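Local atomic coordinates of APC3568 protein (PDB entry 1RFZ), a protein that is of uncharacterised function but belongs to the PgpA family, whose members are generally assigned phosphatidylglycerophosphatase activity. Residues A156-R159 against L160-A164. Numbering follows the deposited sequence.
Sequences ASSR and LAHRA. With SO4 (sulfate ion), chain E.
Leu160 N donates to Ala156 O at 2.7 Å and Ala161 N to Ser157 O at 2.8 Å, the i to i+4 ladder of an alpha helix, here the closing turns of helix 145-163. Near the end of the helix Arg163 N reaches Arg159 O at 3.1 Å only as a weak bond, bent to 132°, and Leu160 O accepts from both Arg163 N and Ala164 N. The methylene CB of Leu160 passes 3.4 Å from Ala156 O, while its side chain packs on Leu45, on Gln38 of helix 27-38 and on Asn53 of helix 47-58. One turn apart on the same side of the helix, Ser158 OG lies 3.9 Å from His162 NE2, too far for a hydrogen bond; both turn instead to the loop carbonyl Tyr111 O, which takes a hydrogen bond from the Ser158 hydroxyl and a weak one from His162 NE2.

Arg159 extends away from the helix, its chain fully stretched from CG to NE with CG anti to the backbone N (chi1 175°). This reach carries the guanidinium to a sulfate lying at its edge and in its plane: NH2 gives the firm bond to sulfate O2, 2.7 Å at 164°, and NE adds weak bonds to O2 and O3. NH1 turns instead to Asn53 OD1, which helps fix the rotation of the flat group, Arg56 binds the same sulfate through NE, and Arg163 NH1 is modelled in a salt bridge with Glu49 OE2, though that side chain is poorly ordered. The sulfate probably came from the crystallisation liquor, but two arginines converging on it would probably make the site favourable to an anion, consistent with, though not proof of, phosphate recognition.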
loop_
_atom_site.group_PDB
_atom_site.type_symbol
_atom_site.label_atom_id
_atom_site.label_comp_id
_atom_site.label_asym_id
_atom_site.label_seq_id
_atom_site.Cartn_x
_atom_site.Cartn_y
_atom_site.Cartn_z
ATOM N N ALA A 156 3.264 10.357 12.976
ATOM C CA ALA A 156 3.978 10.798 14.166
ATOM C C ALA A 156 3.443 10.017 15.364
ATOM O O ALA A 156 4.191 9.640 16.265
ATOM C CB ALA A 156 3.762 12.284 14.374
ATOM N N SER A 157 2.136 9.776 15.364
ATOM C CA SER A 157 1.483 9.033 16.437
ATOM C C SER A 157 1.866 7.552 16.363
ATOM O O SER A 157 2.028 6.872 17.381
ATOM C CB SER A 157 -0.031 9.186 16.319
ATOM O OG SER A 157 -0.667 8.649 17.460
ATOM N N SER A 158 2.001 7.059 15.135
ATOM C CA SER A 158 2.384 5.681 14.894
ATOM C C SER A 158 3.778 5.504 15.484
ATOM O O SER A 158 4.060 4.510 16.141
ATOM C CB SER A 158 2.384 5.408 13.394
ATOM O OG SER A 158 2.589 4.040 13.129
ATOM N N ARG A 159 4.638 6.495 15.261
ATOM C CA ARG A 159 5.999 6.488 15.786
ATOM C C ARG A 159 6.012 6.719 17.300
ATOM O O ARG A 159 6.795 6.104 18.025
ATOM C CB ARG A 159 6.837 7.572 15.116
ATOM C CG ARG A 159 8.218 7.678 15.725
ATOM C CD ARG A 159 9.074 8.671 15.003
ATOM N NE ARG A 159 10.437 8.689 15.523
ATOM C CZ ARG A 159 10.779 9.140 16.730
ATOM N NH1 ARG A 159 9.853 9.608 17.560
ATOM N NH2 ARG A 159 12.053 9.148 17.095
ATOM N N LEU A 160 5.169 7.628 17.779
ATOM C CA LEU A 160 5.102 7.870 19.210
ATOM C C LEU A 160 4.781 6.529 19.858
ATOM O O LEU A 160 5.446 6.105 20.813
ATOM C CB LEU A 160 4.007 8.894 19.532
ATOM C CG LEU A 160 3.339 8.912 20.920
ATOM C CD1 LEU A 160 4.330 8.632 22.026
ATOM C CD2 LEU A 160 2.695 10.263 21.134
ATOM N N ALA A 161 3.764 5.860 19.314
ATOM C CA ALA A 161 3.322 4.559 19.801
ATOM C C ALA A 161 4.465 3.550 19.780
ATOM O O ALA A 161 4.743 2.928 20.782
ATOM C CB ALA A 161 2.168 4.075 18.967
ATOM N N HIS A 162 5.144 3.391 18.652
ATOM C CA HIS A 162 6.263 2.455 18.595
ATOM C C HIS A 162 7.313 2.707 19.671
ATOM O O HIS A 162 8.067 1.800 20.023
ATOM C CB HIS A 162 6.938 2.508 17.231
ATOM C CG HIS A 162 6.170 1.809 16.163
ATOM N ND1 HIS A 162 6.043 0.440 16.119
ATOM C CD2 HIS A 162 5.465 2.289 15.111
ATOM C CE1 HIS A 162 5.293 0.103 15.085
ATOM N NE2 HIS A 162 4.930 1.208 14.458
ATOM N N ARG A 163 7.369 3.934 20.185
ATOM C CA ARG A 163 8.344 4.288 21.217
ATOM C C ARG A 163 7.924 3.922 22.642
ATOM O O ARG A 163 8.696 3.304 23.385
ATOM C CB ARG A 163 8.653 5.784 21.179
ATOM C CG ARG A 163 9.602 6.214 22.286
ATOM C CD ARG A 163 9.850 7.717 22.300
ATOM N NE ARG A 163 10.671 8.085 23.450
ATOM C CZ ARG A 163 11.019 9.326 23.776
ATOM N NH1 ARG A 163 10.623 10.359 23.040
ATOM N NH2 ARG A 163 11.759 9.527 24.855
ATOM N N ALA A 164 6.716 4.316 23.036
ATOM C CA ALA A 164 6.242 4.015 24.386
ATOM C C ALA A 164 6.626 2.591 24.796
ATOM O O ALA A 164 7.549 2.429 25.632
ATOM C CB ALA A 164 4.721 4.191 24.465
HETATM S S SO4 E . 13.418 7.393 13.871
HETATM O O1 SO4 E . 12.834 6.070 14.207
HETATM O O2 SO4 E . 13.588 8.169 15.122
HETATM O O3 SO4 E . 12.555 8.129 12.917
HETATM O O4 SO4 E . 14.743 7.223 13.229
#